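Local coordinates for protein B-agarase (Saccharophagus degradans, PDB 4BQ2) that hydrolyses the beta-1,4 linkages of agarose as a family 50 exo-acting beta-agarase, probably working inward from a chain end, at residues 67-73 with 112-118; 92-98 with 157-162; 137-141 with 152-156. All coordinates share one frame; numbering follows the deposited sequence.

Contact 1: residues 67-73 with 112-118; sequences FTSASLY and YYAKLSG
Y73 and Y113 are paired across an antiparallel beta ladder in the CBM-like domain, which joins strand 70-79 to strand 110-115. The two phenols run side by side and point the same way, their planes 27° apart, but they are slid so far that the ring centroids lie 5.3 Å from each other and there is little overlap. What sits squarely over the Y73 ring is the CB of Y113, 3.5 Å above its centre, in a CH-pi contact; in return the Y73 hydroxyl lies over a face of the Y113 ring. Y113 reaches this offset by placing CG in the cramped slot between its own N and carbonyl carbon (chi1 63°). W145, in a loop, stacks on the Y113 ring.

Y73 with Y113 and S71 with K115 are non-hydrogen-bonded pairs whose side chains share one face of the sheet. S71 OG touches K115 CG at 3.3 Å beside the aliphatic part of the lysine, while their polar partners lie outside the pair: S71 OG bonds N192 OD1, and K115 NZ forms a salt bridge with D120. Between these pairs, L72 and A114 exchange two backbone bonds, N to O each way, and send their side chains to the other face. There the L72 side chain meets that of L116 only loosely.

Past K115 the regular ladder gives way to a forked link: A70 O accepts from L116 N at 2.8 Å and from S117 N at 3.3 Å, both in the carbonyl plane. S117 adds side-chain bonds to its backbone ones. Its OG is donor to F67 O at 2.7 Å, 34° out of that carbonyl's plane, and acceptor from A70 N at 2.9 Å.

Contact 2: residues 92-98 with 157-162; sequences DQNGAVF and GVKNLD
L161 is the main bump of this interface, and the hollow it fills lies between A96 and F98. One methyl, CD2, comes 3.9 Å from A96 CB; the other, CD1, lies 3.5 Å from CD2 of F98, whose side chain crosses the leucine at about a right angle. V158 CG2 adds a smaller bump against A96 CB, and the V158 carbonyl O presses to 3.0 Å from F98 CB. V158 N closes this end by bonding V97 O.

At the other end, D162 projects its carboxylate into a notch formed by the type I turn D92-G95. OD2 is held twice: N94 ND2, its amide almost coplanar with the carboxylate, meets the anti lone pair at 3.0 Å, while Q93 NE2 descends from above the plane. OD1 bonds S164. D92 OD1 accepts from N94 N, which makes an Asx turn, and also from A96 N, the two donors coming from opposite faces of the carboxylate; D92 OD2 receives D162 N at 2.7 Å in a nearly straight bond.

The loop 157-162, leading from strand 150-155 toward strand 166-174, thus lies along the hairpin of strands 84-92 and 97-104, with L161 also on V90.

Contact 3: residues 137-141 with 152-156; sequences GLRSN and FVWMW
S140 and W154 make the single direct hydrogen bond of this contact: the backbone N of W154 donates to S140 OG at 3.0 Å, with an angle of 161° at the hydrogen. It joins a loop of the CBM-like domain to strand 150-155, and V153 CG1 packs against the same serine at 3.5 Å from OG.

The W154 side chain can be followed outward. CB lies 3.6 Å from both S140 OG and R139 O, nestled where the two residues of the loop meet. With CG opposite the backbone N (chi1 -179°), the indole swings away from the serine bond, keeping its CD1 edge toward the loop while the six-membered ring points away from it. CD1 comes to 3.3 Å from R139 O, which lies at the ring's edge, near its plane. NE1 next to it reaches a weak hydrogen bond to L132 O. On one face, offset toward the rim, sits the backbone N of W156; W156 belongs, with M155, to a classic beta bulge opposite T99. At the far end of the indole, CH2 packs on the CB of F98 and CZ2 on the CE of K159.

R139 adds a second, water-mediated link. A water in the plane of the guanidinium accepts from NH1 at 3.0 Å and donates to M155 O at 2.6 Å, while NH2 bonds D712 O. With R139 and G713 also joined through their backbones and S140 O bonded to N715 ND2, the loop bridges to a distant part of the chain.

The chemistry is uneven: S140 OG accepts one bond, and R139 NH1 and NH2 each donate one, but R139 O is buried without a hydrogen-bonding partner in the model, and the CD1-H edge of the indole, probably polarised by the adjacent NE1, may offer it partial compensation.

Overall arrangement
From the N terminus, 67-73 comes first, then 92-98, before 112-118 returns to close contact 1. Contact 2, opened at 92-98, closes only at 157-162, so contacts 1 and 2 cross. Contact 3 follows contact 1 in series and is nested within the loop of contact 2; its second segment, 152-156, runs straight into 157-162. All three lie in the CBM-like domain. Strand 150-155 runs between strands 110-115 and 97-104, with Y113 O and F152 N probably hydrogen-bonded, while F98 of contact 2 reaches K115 of contact 1. Contact 3 extends the set toward the region around D712 and H664, late in the chain.

Contact 1: residues 67-73 with 112-118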
loop_
_atom_site.group_PDB
_atom_site.type_symbol
_atom_site.label_atom_id
_atom_site.label_comp_id
_atom_site.label_asym_id
_atom_site.label_seq_id
_atom_site.Cartn_x
_atom_site.Cartn_y
_atom_site.Cartn_z
ATOM N N PHE A 67 -23.425 9.051 -23.811
ATOM C CA PHE A 67 -23.452 7.903 -22.897
ATOM C C PHE A 67 -23.470 8.343 -21.448
ATOM O O PHE A 67 -22.438 8.312 -20.760
ATOM C CB PHE A 67 -22.279 6.967 -23.156
ATOM C CG PHE A 67 -22.397 6.204 -24.435
ATOM C CD1 PHE A 67 -23.306 5.167 -24.552
ATOM C CD2 PHE A 67 -21.603 6.525 -25.528
ATOM C CE1 PHE A 67 -23.423 4.457 -25.733
ATOM C CE2 PHE A 67 -21.717 5.821 -26.719
ATOM C CZ PHE A 67 -22.620 4.780 -26.817
ATOM N N THR A 68 -24.645 8.742 -20.977
ATOM C CA THR A 68 -24.766 9.325 -19.642
ATOM C C THR A 68 -24.746 8.316 -18.496
ATOM O O THR A 68 -24.625 8.700 -17.326
ATOM C CB THR A 68 -26.036 10.177 -19.517
ATOM O OG1 THR A 68 -27.176 9.333 -19.665
ATOM C CG2 THR A 68 -26.050 11.290 -20.561
ATOM N N SER A 69 -24.852 7.031 -18.821
ATOM C CA SER A 69 -24.686 5.972 -17.818
ATOM C C SER A 69 -24.269 4.724 -18.577
ATOM O O SER A 69 -25.122 3.904 -18.947
ATOM C CB SER A 69 -25.982 5.726 -17.045
ATOM O OG SER A 69 -25.811 4.710 -16.057
ATOM N N ALA A 70 -22.966 4.589 -18.829
ATOM C CA ALA A 70 -22.470 3.515 -19.673
ATOM C C ALA A 70 -21.107 3.043 -19.220
ATOM O O ALA A 70 -20.453 3.733 -18.451
ATOM C CB ALA A 70 -22.403 3.971 -21.128
ATOM N N SER A 71 -20.703 1.867 -19.705
ATOM C CA SER A 71 -19.408 1.279 -19.381
ATOM C C SER A 71 -18.727 0.816 -20.659
ATOM O O SER A 71 -19.370 0.443 -21.617
ATOM C CB SER A 71 -19.565 0.065 -18.431
ATOM O OG SER A 71 -20.111 0.467 -17.192
ATOM N N LEU A 72 -17.401 0.829 -20.618
ATOM C CA LEU A 72 -16.547 0.258 -21.611
ATOM C C LEU A 72 -16.287 -1.213 -21.265
ATOM O O LEU A 72 -15.863 -1.534 -20.137
ATOM C CB LEU A 72 -15.213 1.005 -21.539
ATOM C CG LEU A 72 -14.137 0.816 -22.579
ATOM C CD1 LEU A 72 -14.685 1.243 -23.945
ATOM C CD2 LEU A 72 -12.920 1.672 -22.170
ATOM N N TYR A 73 -16.502 -2.082 -22.245
ATOM C CA TYR A 73 -16.368 -3.529 -22.078
ATOM C C TYR A 73 -15.250 -4.107 -22.910
ATOM O O TYR A 73 -15.053 -3.666 -24.036
ATOM C CB TYR A 73 -17.667 -4.186 -22.546
ATOM C CG TYR A 73 -18.740 -4.175 -21.516
ATOM C CD1 TYR A 73 -19.427 -3.003 -21.211
ATOM C CD2 TYR A 73 -19.078 -5.338 -20.826
ATOM C CE1 TYR A 73 -20.423 -2.980 -20.260
ATOM C CE2 TYR A 73 -20.087 -5.320 -19.865
ATOM C CZ TYR A 73 -20.754 -4.145 -19.599
ATOM O OH TYR A 73 -21.761 -4.106 -18.663
ATOM N N TYR A 112 -15.207 -7.950 -19.239
ATOM C CA TYR A 112 -14.747 -7.052 -18.199
ATOM C C TYR A 112 -15.280 -5.652 -18.463
ATOM O O TYR A 112 -15.263 -5.194 -19.605
ATOM C CB TYR A 112 -13.200 -7.033 -18.182
ATOM C CG TYR A 112 -12.599 -8.327 -17.701
ATOM C CD1 TYR A 112 -12.348 -9.387 -18.584
ATOM C CD2 TYR A 112 -12.295 -8.494 -16.355
ATOM C CE1 TYR A 112 -11.814 -10.581 -18.152
ATOM C CE2 TYR A 112 -11.759 -9.663 -15.901
ATOM C CZ TYR A 112 -11.537 -10.727 -16.791
ATOM O OH TYR A 112 -10.967 -11.891 -16.287
ATOM N N TYR A 113 -15.721 -4.939 -17.434
ATOM C CA TYR A 113 -16.195 -3.576 -17.719
ATOM C C TYR A 113 -15.648 -2.513 -16.815
ATOM O O TYR A 113 -15.361 -2.760 -15.641
ATOM C CB TYR A 113 -17.738 -3.491 -17.769
ATOM C CG TYR A 113 -18.425 -3.823 -16.451
ATOM C CD1 TYR A 113 -18.755 -5.144 -16.129
ATOM C CD2 TYR A 113 -18.765 -2.819 -15.553
ATOM C CE1 TYR A 113 -19.400 -5.457 -14.930
ATOM C CE2 TYR A 113 -19.411 -3.111 -14.354
ATOM C CZ TYR A 113 -19.725 -4.433 -14.055
ATOM O OH TYR A 113 -20.354 -4.709 -12.862
ATOM N N ALA A 114 -15.548 -1.311 -17.380
ATOM C CA ALA A 114 -15.146 -0.137 -16.657
ATOM C C ALA A 114 -16.166 0.949 -16.904
ATOM O O ALA A 114 -16.368 1.394 -18.042
ATOM C CB ALA A 114 -13.750 0.315 -17.093
ATOM N N LYS A 115 -16.821 1.367 -15.831
ATOM C CA LYS A 115 -17.822 2.431 -15.905
ATOM C C LYS A 115 -17.228 3.731 -16.465
ATOM O O LYS A 115 -16.142 4.128 -16.078
ATOM C CB LYS A 115 -18.439 2.641 -14.516
ATOM C CG LYS A 115 -19.511 1.623 -14.152
ATOM C CD LYS A 115 -19.785 1.707 -12.668
ATOM C CE LYS A 115 -20.849 0.724 -12.237
ATOM N NZ LYS A 115 -20.489 0.311 -10.847
ATOM N N LEU A 116 -17.924 4.365 -17.417
ATOM C CA LEU A 116 -17.515 5.673 -17.894
ATOM C C LEU A 116 -18.304 6.773 -17.237
ATOM O O LEU A 116 -17.839 7.903 -17.120
ATOM C CB LEU A 116 -17.766 5.769 -19.389
ATOM C CG LEU A 116 -16.950 4.863 -20.297
ATOM C CD1 LEU A 116 -17.475 4.979 -21.706
ATOM C CD2 LEU A 116 -15.470 5.223 -20.252
ATOM N N SER A 117 -19.536 6.438 -16.872
ATOM C CA SER A 117 -20.525 7.371 -16.306
ATOM C C SER A 117 -21.615 6.588 -15.571
ATOM O O SER A 117 -21.816 5.393 -15.818
ATOM C CB SER A 117 -21.187 8.165 -17.423
ATOM O OG SER A 117 -21.827 7.264 -18.331
ATOM N N GLY A 118 -22.316 7.275 -14.666
ATOM C CA GLY A 118 -23.482 6.718 -14.024
ATOM C C GLY A 118 -23.211 6.016 -12.701
ATOM O O GLY A 118 -22.057 5.875 -12.282
#

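Contact 2: residues 92-98 with 157-162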
loop_
_atom_site.group_PDB
_atom_site.type_symbol
_atom_site.label_atom_id
_atom_site.label_comp_id
_atom_site.label_asym_id
_atom_site.label_seq_id
_atom_site.Cartn_x
_atom_site.Cartn_y
_atom_site.Cartn_z
ATOM N N ASP A 92 -8.763 11.541 -21.077
ATOM C CA ASP A 92 -9.614 12.411 -21.876
ATOM C C ASP A 92 -8.797 13.542 -22.504
ATOM O O ASP A 92 -7.600 13.688 -22.251
ATOM C CB ASP A 92 -10.871 12.891 -21.117
ATOM C CG ASP A 92 -10.580 13.903 -20.013
ATOM O OD1 ASP A 92 -9.548 14.633 -20.032
ATOM O OD2 ASP A 92 -11.417 13.986 -19.097
ATOM N N GLN A 93 -9.452 14.328 -23.342
ATOM C CA GLN A 93 -8.771 15.358 -24.122
ATOM C C GLN A 93 -8.171 16.477 -23.299
ATOM O O GLN A 93 -7.389 17.267 -23.824
ATOM C CB GLN A 93 -9.735 15.956 -25.144
ATOM C CG GLN A 93 -10.885 16.739 -24.561
ATOM C CD GLN A 93 -11.910 17.058 -25.626
ATOM O OE1 GLN A 93 -11.599 17.034 -26.819
ATOM N NE2 GLN A 93 -13.149 17.290 -25.214
ATOM N N ASN A 94 -8.543 16.558 -22.023
ATOM C CA ASN A 94 -7.992 17.579 -21.137
ATOM C C ASN A 94 -6.857 17.032 -20.269
ATOM O O ASN A 94 -6.397 17.702 -19.335
ATOM C CB ASN A 94 -9.094 18.129 -20.259
ATOM C CG ASN A 94 -10.336 18.476 -21.050
ATOM O OD1 ASN A 94 -10.302 19.332 -21.929
ATOM N ND2 ASN A 94 -11.441 17.828 -20.733
ATOM N N GLY A 95 -6.427 15.812 -20.584
ATOM C CA GLY A 95 -5.377 15.106 -19.840
ATOM C C GLY A 95 -5.809 14.431 -18.544
ATOM O O GLY A 95 -4.980 13.851 -17.856
ATOM N N ALA A 96 -7.102 14.479 -18.222
ATOM C CA ALA A 96 -7.624 13.785 -17.049
ATOM C C ALA A 96 -7.590 12.271 -17.272
ATOM O O ALA A 96 -7.798 11.833 -18.379
ATOM C CB ALA A 96 -9.020 14.245 -16.725
ATOM N N VAL A 97 -7.300 11.499 -16.223
ATOM C CA VAL A 97 -7.063 10.043 -16.353
ATOM C C VAL A 97 -7.685 9.311 -15.179
ATOM O O VAL A 97 -7.657 9.813 -14.034
ATOM C CB VAL A 97 -5.561 9.626 -16.281
ATOM C CG1 VAL A 97 -5.335 8.288 -16.979
ATOM C CG2 VAL A 97 -4.606 10.680 -16.801
ATOM N N PHE A 98 -8.201 8.110 -15.433
ATOM C CA PHE A 98 -8.571 7.211 -14.341
ATOM C C PHE A 98 -7.904 5.889 -14.584
ATOM O O PHE A 98 -7.614 5.545 -15.741
ATOM C CB PHE A 98 -10.106 7.075 -14.126
ATOM C CG PHE A 98 -10.831 6.185 -15.132
ATOM C CD1 PHE A 98 -10.599 4.792 -15.194
ATOM C CD2 PHE A 98 -11.807 6.716 -15.967
ATOM C CE1 PHE A 98 -11.281 3.986 -16.106
ATOM C CE2 PHE A 98 -12.509 5.917 -16.862
ATOM C CZ PHE A 98 -12.239 4.557 -16.941
ATOM N N GLY A 157 -7.677 8.036 -9.526
ATOM C CA GLY A 157 -7.739 8.965 -10.642
ATOM C C GLY A 157 -9.069 9.704 -10.680
ATOM O O GLY A 157 -9.769 9.842 -9.654
ATOM N N VAL A 158 -9.441 10.152 -11.873
ATOM C CA VAL A 158 -10.631 11.003 -12.021
ATOM C C VAL A 158 -11.879 10.150 -12.281
ATOM O O VAL A 158 -11.906 9.372 -13.241
ATOM C CB VAL A 158 -10.442 12.067 -13.139
ATOM C CG1 VAL A 158 -11.736 12.848 -13.341
ATOM C CG2 VAL A 158 -9.310 13.024 -12.782
ATOM N N LYS A 159 -12.887 10.284 -11.424
ATOM C CA LYS A 159 -14.119 9.482 -11.559
ATOM C C LYS A 159 -15.011 9.879 -12.749
ATOM O O LYS A 159 -15.691 9.030 -13.351
ATOM C CB LYS A 159 -14.943 9.520 -10.273
ATOM C CG LYS A 159 -14.504 8.485 -9.223
ATOM C CD LYS A 159 -13.490 9.061 -8.232
ATOM C CE LYS A 159 -13.342 8.138 -6.999
ATOM N NZ LYS A 159 -12.588 8.832 -5.898
ATOM N N ASN A 160 -15.036 11.168 -13.059
ATOM C CA ASN A 160 -15.823 11.646 -14.193
ATOM C C ASN A 160 -14.989 12.375 -15.224
ATOM O O ASN A 160 -14.679 13.571 -15.070
ATOM C CB ASN A 160 -16.983 12.490 -13.688
ATOM C CG ASN A 160 -17.934 11.667 -12.852
ATOM O OD1 ASN A 160 -18.637 10.795 -13.375
ATOM N ND2 ASN A 160 -17.899 11.870 -11.543
ATOM N N LEU A 161 -14.615 11.622 -16.251
ATOM C CA LEU A 161 -13.847 12.113 -17.382
ATOM C C LEU A 161 -14.736 12.970 -18.294
ATOM O O LEU A 161 -15.958 12.903 -18.190
ATOM C CB LEU A 161 -13.259 10.943 -18.188
ATOM C CG LEU A 161 -12.186 10.068 -17.516
ATOM C CD1 LEU A 161 -11.634 9.062 -18.513
ATOM C CD2 LEU A 161 -11.055 10.914 -16.915
ATOM N N ASP A 162 -14.106 13.745 -19.184
ATOM C CA ASP A 162 -14.824 14.487 -20.237
ATOM C C ASP A 162 -15.137 13.526 -21.378
ATOM O O ASP A 162 -14.331 13.333 -22.286
ATOM C CB ASP A 162 -13.969 15.683 -20.727
ATOM C CG ASP A 162 -14.648 16.516 -21.821
ATOM O OD1 ASP A 162 -15.820 16.260 -22.199
ATOM O OD2 ASP A 162 -13.972 17.435 -22.310
#

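Contact 3: residues 137-141 with 152-156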
loop_
_atom_site.group_PDB
_atom_site.type_symbol
_atom_site.label_atom_id
_atom_site.label_comp_id
_atom_site.label_asym_id
_atom_site.label_seq_id
_atom_site.Cartn_x
_atom_site.Cartn_y
_atom_site.Cartn_z
ATOM N N GLY A 137 -17.144 4.909 0.933
ATOM C CA GLY A 137 -15.998 4.716 1.820
ATOM C C GLY A 137 -15.328 3.366 1.640
ATOM O O GLY A 137 -14.566 2.923 2.518
ATOM N N LEU A 138 -15.605 2.734 0.502
ATOM C CA LEU A 138 -14.914 1.536 0.045
ATOM C C LEU A 138 -13.985 1.937 -1.105
ATOM O O LEU A 138 -14.380 2.761 -1.940
ATOM C CB LEU A 138 -15.939 0.534 -0.470
ATOM C CG LEU A 138 -16.583 -0.371 0.598
ATOM C CD1 LEU A 138 -17.440 0.422 1.564
ATOM C CD2 LEU A 138 -17.384 -1.448 -0.107
ATOM N N ARG A 139 -12.758 1.386 -1.144
ATOM C CA ARG A 139 -11.818 1.711 -2.223
ATOM C C ARG A 139 -12.384 1.251 -3.555
ATOM O O ARG A 139 -12.191 1.890 -4.568
ATOM C CB ARG A 139 -10.426 1.065 -1.999
ATOM C CG ARG A 139 -9.371 1.555 -3.007
ATOM C CD ARG A 139 -9.259 3.085 -2.974
ATOM N NE ARG A 139 -9.068 3.583 -1.601
ATOM C CZ ARG A 139 -7.895 3.846 -1.032
ATOM N NH1 ARG A 139 -6.755 3.708 -1.722
ATOM N NH2 ARG A 139 -7.861 4.284 0.224
ATOM N N SER A 140 -13.085 0.122 -3.535
ATOM C CA SER A 140 -13.878 -0.306 -4.663
ATOM C C SER A 140 -15.140 -0.938 -4.108
ATOM O O SER A 140 -15.144 -1.558 -3.015
ATOM C CB SER A 140 -13.120 -1.302 -5.543
ATOM O OG SER A 140 -13.574 -1.219 -6.885
ATOM N N ASN A 141 -16.209 -0.771 -4.875
ATOM C CA ASN A 141 -17.532 -1.156 -4.457
ATOM C C ASN A 141 -17.917 -2.511 -4.945
ATOM O O ASN A 141 -17.380 -3.004 -5.949
ATOM C CB ASN A 141 -18.565 -0.127 -5.001
ATOM C CG ASN A 141 -18.767 1.047 -4.067
ATOM O OD1 ASN A 141 -18.330 1.018 -2.912
ATOM N ND2 ASN A 141 -19.422 2.102 -4.556
ATOM N N PHE A 152 -13.929 -4.070 -13.665
ATOM C CA PHE A 152 -12.558 -3.594 -13.399
ATOM C C PHE A 152 -12.603 -2.893 -12.045
ATOM O O PHE A 152 -13.572 -2.154 -11.729
ATOM C CB PHE A 152 -12.088 -2.581 -14.445
ATOM C CG PHE A 152 -11.285 -3.160 -15.597
ATOM C CD1 PHE A 152 -9.893 -3.247 -15.522
ATOM C CD2 PHE A 152 -11.910 -3.523 -16.799
ATOM C CE1 PHE A 152 -9.133 -3.735 -16.596
ATOM C CE2 PHE A 152 -11.168 -4.017 -17.867
ATOM C CZ PHE A 152 -9.774 -4.116 -17.778
ATOM N N VAL A 153 -11.564 -3.095 -11.242
ATOM C CA VAL A 153 -11.601 -2.596 -9.874
ATOM C C VAL A 153 -11.086 -1.178 -9.841
ATOM O O VAL A 153 -10.082 -0.874 -10.487
ATOM C CB VAL A 153 -10.701 -3.461 -8.977
ATOM C CG1 VAL A 153 -10.649 -2.973 -7.542
ATOM C CG2 VAL A 153 -11.163 -4.912 -9.036
ATOM N N TRP A 154 -11.690 -0.327 -9.018
ATOM C CA TRP A 154 -11.218 1.043 -8.918
ATOM C C TRP A 154 -9.857 1.092 -8.222
ATOM O O TRP A 154 -9.678 0.461 -7.175
ATOM C CB TRP A 154 -12.207 1.898 -8.119
ATOM C CG TRP A 154 -11.756 3.317 -8.036
ATOM C CD1 TRP A 154 -11.274 3.967 -6.934
ATOM C CD2 TRP A 154 -11.734 4.261 -9.106
ATOM N NE1 TRP A 154 -10.925 5.262 -7.258
ATOM C CE2 TRP A 154 -11.206 5.465 -8.590
ATOM C CE3 TRP A 154 -12.112 4.206 -10.466
ATOM C CZ2 TRP A 154 -11.072 6.628 -9.372
ATOM C CZ3 TRP A 154 -11.965 5.372 -11.259
ATOM C CH2 TRP A 154 -11.444 6.562 -10.703
ATOM N N MET A 155 -8.932 1.869 -8.796
ATOM C CA MET A 155 -7.601 2.086 -8.239
ATOM C C MET A 155 -7.421 3.545 -7.816
ATOM O O MET A 155 -7.259 3.856 -6.607
ATOM C CB MET A 155 -6.513 1.633 -9.240
ATOM C CG MET A 155 -6.630 0.160 -9.632
ATOM S SD MET A 155 -6.319 -0.986 -8.263
ATOM C CE MET A 155 -4.526 -1.046 -8.336
ATOM N N TRP A 156 -7.451 4.457 -8.783
ATOM C CA TRP A 156 -7.293 5.894 -8.476
ATOM C C TRP A 156 -7.580 6.714 -9.716
ATOM O O TRP A 156 -7.673 6.167 -10.825
ATOM C CB TRP A 156 -5.847 6.208 -8.021
ATOM C CG TRP A 156 -4.813 5.495 -8.842
ATOM C CD1 TRP A 156 -4.390 5.806 -10.104
ATOM C CD2 TRP A 156 -4.092 4.324 -8.455
ATOM N NE1 TRP A 156 -3.441 4.898 -10.529
ATOM C CE2 TRP A 156 -3.252 3.971 -9.535
ATOM C CE3 TRP A 156 -4.078 3.532 -7.292
ATOM C CZ2 TRP A 156 -2.398 2.859 -9.488
ATOM C CZ3 TRP A 156 -3.239 2.404 -7.255
ATOM C CH2 TRP A 156 -2.406 2.091 -8.344
HETATM O O HOH W 1 -6.057 2.850 -4.492
#